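Local coordinates for protein Protease/Reverse transcriptase/ribonuclease H (Eastern chimpanzee simian foamy virus, PDB 7KSF) that joins an aspartyl protease to a reverse transcriptase with ribonuclease H activity, probably serving to process viral polyprotein and copy the foamy-virus RNA genome into DNA, at residues I238-K244 with K361-T367; E517-P523 with R556-D562. The protein carries 1 engineered substitution. All coordinates share one frame; numbering follows the deposited sequence.

Contact 1 (I238-K244 with K361-T367); sequences IVRQKYK and KEGRGLT
Arg240 and Lys244 both reach from 238-244 into the curved backbone of 361-367, and carbonyl oxygens receive them. Lys244 NZ donates to Gly363 O at 2.8 Å, in the carbonyl plane and on a lone pair, and more weakly to Lys361 O; its chain bends at chi2 (139°) to bring the ammonium to these two carbonyls. A further bond to Lys350 O gives the ammonium three carbonyl partners. Arg240 NE donates to Gly365 O at 2.6 Å, again on a lone pair, although the N-H is bent to 136° and the oxygen sits 26° out of the guanidinium plane. Over one guanidinium face lie Glu362 O and Gly363 O.

Van der Waals contacts flank these bonds. Arg240 CD crosses the Lys361 side chain, 3.8 Å from its CB, and Ile238 CG1 rests 3.2 Å from Leu366 O. On the outer side the extended Arg364 runs alongside Lys242 in the same direction, NH2 3.5 Å from Lys242 CB. Backbone also meets backbone, through a CA-H...O contact from Arg364 CA to Arg240 O.

Lys244 lies near the start of strand 243-249. The loop 361-367 packs on the residues leading into that strand, in the antiparallel sheet of the polymerase palm.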
loop_
_atom_site.group_PDB
_atom_site.type_symbol
_atom_site.label_atom_id
_atom_site.label_comp_id
_atom_site.label_asym_id
_atom_site.label_seq_id
_atom_site.Cartn_x
_atom_site.Cartn_y
_atom_site.Cartn_z
ATOM N N ILE A 238 -3.481 -12.989 13.452
ATOM C CA ILE A 238 -2.864 -11.716 13.811
ATOM C C ILE A 238 -3.276 -11.317 15.226
ATOM O O ILE A 238 -4.244 -11.833 15.797
ATOM C CB ILE A 238 -3.237 -10.612 12.814
ATOM C CG1 ILE A 238 -4.749 -10.378 12.843
ATOM C CG2 ILE A 238 -2.774 -10.979 11.421
ATOM C CD1 ILE A 238 -5.216 -9.285 11.935
ATOM N N VAL A 239 -2.511 -10.389 15.801
ATOM C CA VAL A 239 -2.768 -9.857 17.136
ATOM C C VAL A 239 -2.596 -8.347 17.060
ATOM O O VAL A 239 -1.466 -7.856 16.966
ATOM C CB VAL A 239 -1.833 -10.445 18.206
ATOM C CG1 VAL A 239 -2.101 -9.784 19.562
ATOM C CG2 VAL A 239 -1.997 -11.948 18.306
ATOM N N ARG A 240 -3.706 -7.610 17.152
ATOM C CA ARG A 240 -3.652 -6.123 17.088
ATOM C C ARG A 240 -3.487 -5.549 18.501
ATOM O O ARG A 240 -4.438 -5.663 19.299
ATOM C CB ARG A 240 -4.915 -5.573 16.419
ATOM C CG ARG A 240 -4.664 -4.890 15.084
ATOM C CD ARG A 240 -5.744 -5.193 14.063
ATOM N NE ARG A 240 -6.996 -5.602 14.686
ATOM C CZ ARG A 240 -8.194 -5.160 14.325
ATOM N NH1 ARG A 240 -8.309 -4.286 13.338
ATOM N NH2 ARG A 240 -9.274 -5.592 14.952
ATOM N N GLN A 241 -2.320 -4.958 18.794
ATOM C CA GLN A 241 -2.061 -4.358 20.097
ATOM C C GLN A 241 -2.093 -2.837 19.998
ATOM O O GLN A 241 -2.750 -2.280 19.111
ATOM C CB GLN A 241 -0.720 -4.832 20.651
ATOM C CG GLN A 241 -0.586 -6.348 20.765
ATOM C CD GLN A 241 -0.993 -6.881 22.128
ATOM O OE1 GLN A 241 -0.245 -6.763 23.098
ATOM N NE2 GLN A 241 -2.183 -7.470 22.208
ATOM N N LYS A 242 -1.402 -2.156 20.916
ATOM C CA LYS A 242 -1.451 -0.698 20.952
ATOM C C LYS A 242 -0.789 -0.100 19.716
ATOM O O LYS A 242 -1.446 0.549 18.894
ATOM C CB LYS A 242 -0.792 -0.181 22.231
ATOM C CG LYS A 242 -0.936 1.318 22.433
ATOM C CD LYS A 242 -0.358 1.745 23.772
ATOM C CE LYS A 242 -0.400 3.257 23.966
ATOM N NZ LYS A 242 0.344 3.662 25.194
ATOM N N TYR A 243 0.514 -0.313 19.563
ATOM C CA TYR A 243 1.256 0.194 18.419
ATOM C C TYR A 243 1.440 -0.904 17.380
ATOM O O TYR A 243 1.519 -2.090 17.709
ATOM C CB TYR A 243 2.624 0.734 18.844
ATOM C CG TYR A 243 2.567 1.752 19.956
ATOM C CD1 TYR A 243 2.793 1.378 21.273
ATOM C CD2 TYR A 243 2.291 3.086 19.695
ATOM C CE1 TYR A 243 2.746 2.298 22.295
ATOM C CE2 TYR A 243 2.238 4.017 20.713
ATOM C CZ TYR A 243 2.468 3.619 22.012
ATOM O OH TYR A 243 2.417 4.540 23.031
ATOM N N LYS A 244 1.503 -0.494 16.118
ATOM C CA LYS A 244 1.680 -1.413 15.005
ATOM C C LYS A 244 2.792 -0.903 14.099
ATOM O O LYS A 244 2.893 0.300 13.847
ATOM C CB LYS A 244 0.380 -1.577 14.214
ATOM C CG LYS A 244 -0.745 -2.181 15.035
ATOM C CD LYS A 244 -2.060 -1.492 14.756
ATOM C CE LYS A 244 -3.105 -1.885 15.783
ATOM N NZ LYS A 244 -4.335 -1.071 15.637
ATOM N N LYS A 361 -5.268 -1.512 9.476
ATOM C CA LYS A 361 -5.558 -2.239 10.704
ATOM C C LYS A 361 -5.577 -1.276 11.883
ATOM O O LYS A 361 -4.545 -0.694 12.230
ATOM C CB LYS A 361 -4.532 -3.347 10.923
ATOM C CG LYS A 361 -4.342 -4.223 9.700
ATOM C CD LYS A 361 -3.818 -5.593 10.069
ATOM C CE LYS A 361 -4.010 -6.568 8.921
ATOM N NZ LYS A 361 -3.662 -7.957 9.321
ATOM N N GLU A 362 -6.746 -1.126 12.505
ATOM C CA GLU A 362 -6.929 -0.235 13.639
ATOM C C GLU A 362 -7.574 -1.000 14.786
ATOM O O GLU A 362 -8.320 -1.958 14.573
ATOM C CB GLU A 362 -7.789 0.979 13.258
ATOM C CG GLU A 362 -7.894 2.042 14.337
ATOM C CD GLU A 362 -8.755 3.211 13.916
ATOM O OE1 GLU A 362 -8.986 3.370 12.699
ATOM O OE2 GLU A 362 -9.208 3.966 14.801
ATOM N N GLY A 363 -7.273 -0.571 16.010
ATOM C CA GLY A 363 -7.845 -1.189 17.186
ATOM C C GLY A 363 -7.073 -2.414 17.640
ATOM O O GLY A 363 -5.961 -2.705 17.188
ATOM N N ARG A 364 -7.689 -3.144 18.564
ATOM C CA ARG A 364 -7.122 -4.361 19.138
ATOM C C ARG A 364 -8.092 -5.514 18.896
ATOM O O ARG A 364 -8.714 -6.023 19.831
ATOM C CB ARG A 364 -6.827 -4.185 20.631
ATOM C CG ARG A 364 -5.899 -3.037 20.971
ATOM C CD ARG A 364 -5.538 -3.063 22.447
ATOM N NE ARG A 364 -4.783 -1.883 22.853
ATOM C CZ ARG A 364 -4.280 -1.703 24.069
ATOM N NH1 ARG A 364 -4.441 -2.630 25.003
ATOM N NH2 ARG A 364 -3.606 -0.596 24.352
ATOM N N GLY A 365 -8.024 -5.925 17.722
ATOM C CA GLY A 365 -8.904 -7.025 17.389
ATOM C C GLY A 365 -8.178 -8.152 16.689
ATOM O O GLY A 365 -7.467 -7.919 15.706
ATOM N N LEU A 366 -8.339 -9.379 17.189
ATOM C CA LEU A 366 -7.694 -10.521 16.549
ATOM C C LEU A 366 -8.244 -10.745 15.145
ATOM O O LEU A 366 -7.504 -11.126 14.232
ATOM C CB LEU A 366 -7.867 -11.770 17.411
ATOM C CG LEU A 366 -7.124 -13.047 17.009
ATOM C CD1 LEU A 366 -6.694 -13.821 18.244
ATOM C CD2 LEU A 366 -7.996 -13.918 16.122
ATOM N N THR A 367 -9.538 -10.499 14.953
ATOM C CA THR A 367 -10.192 -10.623 13.660
ATOM C C THR A 367 -10.563 -9.241 13.138
ATOM O O THR A 367 -11.076 -8.403 13.887
ATOM C CB THR A 367 -11.449 -11.493 13.760
ATOM O OG1 THR A 367 -11.092 -12.784 14.266
ATOM C CG2 THR A 367 -12.114 -11.647 12.396
#

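Contact 2 (E517-P523 with R556-D562); sequences EILVYSP and RIQFHYD
Two neighbouring parallel strands, 518-522 and 557-561, form the last pair of a five-stranded mixed sheet with strand order 3-2-1-4-5, and Ile518 through Ser522 lie level with Ile557 through Tyr561. Their backbones exchange six N-H...O bonds, donors coming in turn from each strand. Ile518 N to Arg556 O opens the ladder and Asp562 N to Ser522 O closes it; the straightest is His560 N to Val520 O, 2.7 Å with 174° at the hydrogen. CA-H...O contacts fill in between, as from Leu519 CA to Gln558 O.

Val520 and Phe559 share one face of the sheet with Ile518 and Ile557. Val520 CB lies 3.6 Å from Phe559 CD2, the two side chains running the same way, and Val520 CG2 meets Ile557 CG2 at 4.3 Å. Helix 494-513 covers this face at Ile518.

Leu519, Gln558, Tyr521 and His560 occupy the other face. Gln558 lies alongside Leu519, its amide CD 3.5 Å from Leu519 CD1, while NE2 comes 3.2 Å from Glu517 OE1. Tyr521 CE2 packs on His560 CB at 3.7 Å; the rings are oblique, planes 37° apart. Asp562 brings OD2 to 3.4 Å from Tyr521 CB.

At the end of the ladder, Pro523 O meets the Tyr561 ring at its edge, near CE1. This strand order, with the fourth strand parallel beside the first and the fifth parallel beside the fourth, is that of the RNase H fold, here in the RNase H-like domain, probably the connection domain of the reverse transcriptase, distinct from the RNase H at 587-744.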
loop_
_atom_site.group_PDB
_atom_site.type_symbol
_atom_site.label_atom_id
_atom_site.label_comp_id
_atom_site.label_asym_id
_atom_site.label_seq_id
_atom_site.Cartn_x
_atom_site.Cartn_y
_atom_site.Cartn_z
ATOM N N GLU A 517 -17.759 -25.142 3.100
ATOM C CA GLU A 517 -17.194 -24.731 1.824
ATOM C C GLU A 517 -17.856 -23.448 1.340
ATOM O O GLU A 517 -19.028 -23.180 1.624
ATOM C CB GLU A 517 -17.365 -25.833 0.777
ATOM C CG GLU A 517 -16.747 -27.168 1.165
ATOM C CD GLU A 517 -16.985 -28.244 0.121
ATOM O OE1 GLU A 517 -17.577 -27.937 -0.935
ATOM O OE2 GLU A 517 -16.576 -29.401 0.360
ATOM N N ILE A 518 -17.094 -22.651 0.598
ATOM C CA ILE A 518 -17.532 -21.342 0.123
ATOM C C ILE A 518 -17.553 -21.363 -1.398
ATOM O O ILE A 518 -16.557 -21.730 -2.033
ATOM C CB ILE A 518 -16.616 -20.219 0.640
ATOM C CG1 ILE A 518 -16.617 -20.188 2.165
ATOM C CG2 ILE A 518 -17.042 -18.877 0.069
ATOM C CD1 ILE A 518 -15.723 -19.124 2.744
ATOM N N LEU A 519 -18.681 -20.977 -1.976
ATOM C CA LEU A 519 -18.822 -20.841 -3.419
ATOM C C LEU A 519 -19.012 -19.368 -3.753
ATOM O O LEU A 519 -19.862 -18.698 -3.159
ATOM C CB LEU A 519 -20.002 -21.664 -3.944
ATOM C CG LEU A 519 -19.794 -23.167 -4.149
ATOM C CD1 LEU A 519 -19.659 -23.912 -2.826
ATOM C CD2 LEU A 519 -20.938 -23.729 -4.973
ATOM N N VAL A 520 -18.219 -18.871 -4.694
ATOM C CA VAL A 520 -18.222 -17.462 -5.059
ATOM C C VAL A 520 -18.703 -17.341 -6.495
ATOM O O VAL A 520 -18.188 -18.019 -7.389
ATOM C CB VAL A 520 -16.830 -16.827 -4.888
ATOM C CG1 VAL A 520 -16.874 -15.355 -5.256
ATOM C CG2 VAL A 520 -16.346 -17.005 -3.460
ATOM N N TYR A 521 -19.694 -16.485 -6.709
ATOM C CA TYR A 521 -20.188 -16.176 -8.041
ATOM C C TYR A 521 -19.670 -14.809 -8.460
ATOM O O TYR A 521 -19.609 -13.880 -7.650
ATOM C CB TYR A 521 -21.716 -16.212 -8.081
ATOM C CG TYR A 521 -22.283 -17.595 -7.849
ATOM C CD1 TYR A 521 -22.437 -18.096 -6.563
ATOM C CD2 TYR A 521 -22.657 -18.400 -8.914
ATOM C CE1 TYR A 521 -22.949 -19.356 -6.345
ATOM C CE2 TYR A 521 -23.173 -19.666 -8.706
ATOM C CZ TYR A 521 -23.317 -20.138 -7.420
ATOM O OH TYR A 521 -23.828 -21.394 -7.206
ATOM N N SER A 522 -19.297 -14.696 -9.731
ATOM C CA SER A 522 -18.595 -13.519 -10.218
ATOM C C SER A 522 -18.878 -13.350 -11.704
ATOM O O SER A 522 -19.151 -14.337 -12.396
ATOM C CB SER A 522 -17.086 -13.649 -9.975
ATOM O OG SER A 522 -16.671 -14.995 -10.125
ATOM N N PRO A 523 -18.824 -12.117 -12.215
ATOM C CA PRO A 523 -19.017 -11.906 -13.659
ATOM C C PRO A 523 -17.911 -12.476 -14.525
ATOM O O PRO A 523 -17.960 -12.298 -15.747
ATOM C CB PRO A 523 -19.066 -10.370 -13.789
ATOM C CG PRO A 523 -19.250 -9.853 -12.402
ATOM C CD PRO A 523 -18.631 -10.853 -11.489
ATOM N N ARG A 556 -11.718 -25.834 -0.526
ATOM C CA ARG A 556 -12.906 -25.358 0.177
ATOM C C ARG A 556 -13.622 -24.264 -0.602
ATOM O O ARG A 556 -14.844 -24.116 -0.482
ATOM C CB ARG A 556 -12.521 -24.844 1.561
ATOM C CG ARG A 556 -11.994 -25.909 2.504
ATOM C CD ARG A 556 -13.118 -26.792 3.015
ATOM N NE ARG A 556 -12.679 -27.655 4.106
ATOM C CZ ARG A 556 -13.501 -28.312 4.916
ATOM N NH1 ARG A 556 -14.813 -28.202 4.762
ATOM N NH2 ARG A 556 -13.012 -29.074 5.885
ATOM N N ILE A 557 -12.886 -23.491 -1.396
ATOM C CA ILE A 557 -13.434 -22.367 -2.141
ATOM C C ILE A 557 -13.503 -22.741 -3.616
ATOM O O ILE A 557 -12.568 -23.334 -4.163
ATOM C CB ILE A 557 -12.587 -21.094 -1.931
ATOM C CG1 ILE A 557 -12.436 -20.801 -0.436
ATOM C CG2 ILE A 557 -13.218 -19.908 -2.646
ATOM C CD1 ILE A 557 -11.565 -19.603 -0.129
ATOM N N GLN A 558 -14.658 -22.445 -4.215
ATOM C CA GLN A 558 -14.926 -22.710 -5.653
ATOM C C GLN A 558 -15.497 -21.432 -6.264
ATOM O O GLN A 558 -16.290 -20.757 -5.586
ATOM C CB GLN A 558 -15.911 -23.866 -5.829
ATOM C CG GLN A 558 -16.148 -24.676 -4.562
ATOM C CD GLN A 558 -17.262 -25.673 -4.756
ATOM O OE1 GLN A 558 -17.928 -25.690 -5.789
ATOM N NE2 GLN A 558 -17.475 -26.515 -3.759
ATOM N N PHE A 559 -15.111 -21.128 -7.502
ATOM C CA PHE A 559 -15.565 -19.913 -8.170
ATOM C C PHE A 559 -16.416 -20.264 -9.381
ATOM O O PHE A 559 -15.993 -21.045 -10.240
ATOM C CB PHE A 559 -14.373 -19.053 -8.590
ATOM C CG PHE A 559 -13.543 -18.571 -7.440
ATOM C CD1 PHE A 559 -12.486 -19.332 -6.968
ATOM C CD2 PHE A 559 -13.824 -17.365 -6.822
ATOM C CE1 PHE A 559 -11.723 -18.895 -5.906
ATOM C CE2 PHE A 559 -13.064 -16.923 -5.759
ATOM C CZ PHE A 559 -12.012 -17.687 -5.299
ATOM N N HIS A 560 -17.606 -19.669 -9.451
ATOM C CA HIS A 560 -18.553 -19.906 -10.531
ATOM C C HIS A 560 -18.864 -18.607 -11.257
ATOM O O HIS A 560 -18.969 -17.544 -10.640
ATOM C CB HIS A 560 -19.856 -20.512 -10.008
ATOM C CG HIS A 560 -19.838 -22.005 -9.925
ATOM N ND1 HIS A 560 -19.190 -22.686 -8.917
ATOM C CD2 HIS A 560 -20.387 -22.948 -10.726
ATOM C CE1 HIS A 560 -19.343 -23.986 -9.099
ATOM N NE2 HIS A 560 -20.064 -24.173 -10.189
ATOM N N TYR A 561 -19.021 -18.705 -12.574
ATOM C CA TYR A 561 -19.454 -17.573 -13.378
ATOM C C TYR A 561 -20.944 -17.353 -13.196
ATOM O O TYR A 561 -21.731 -18.305 -13.188
ATOM C CB TYR A 561 -19.136 -17.809 -14.854
ATOM C CG TYR A 561 -19.759 -16.802 -15.794
ATOM C CD1 TYR A 561 -19.544 -15.439 -15.636
ATOM C CD2 TYR A 561 -20.548 -17.217 -16.859
ATOM C CE1 TYR A 561 -20.110 -14.521 -16.498
ATOM C CE2 TYR A 561 -21.115 -16.308 -17.728
ATOM C CZ TYR A 561 -20.892 -14.961 -17.543
ATOM O OH TYR A 561 -21.456 -14.056 -18.409
ATOM N N ASP A 562 -21.335 -16.091 -13.043
ATOM C CA ASP A 562 -22.727 -15.720 -12.826
ATOM C C ASP A 562 -23.159 -14.755 -13.918
ATOM O O ASP A 562 -22.541 -13.702 -14.101
ATOM C CB ASP A 562 -22.914 -15.100 -11.440
ATOM C CG ASP A 562 -24.343 -15.193 -10.956
ATOM O OD1 ASP A 562 -25.254 -15.233 -11.809
ATOM O OD2 ASP A 562 -24.562 -15.236 -9.729
#

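In the fold
The contacts follow one another along the chain and do not touch: their centres are 30 Å apart and their nearest atoms about 13 Å. Both are partly buried, contact 1 nearer the centre of the molecule, and they hold different elements. At 238-244 with 361-367, basic side chains bind main-chain carbonyls of a loop that has no regular structure, fixing it against the palm-type sheet. At 517-523 with 556-562, regular backbone pairing does the holding; apolar side chains meet on the face that helix 494-513 covers, and a mixture of Leu519, polar and aromatic side chains on the other. Strand 557-561 is outermost in its sheet within this chain.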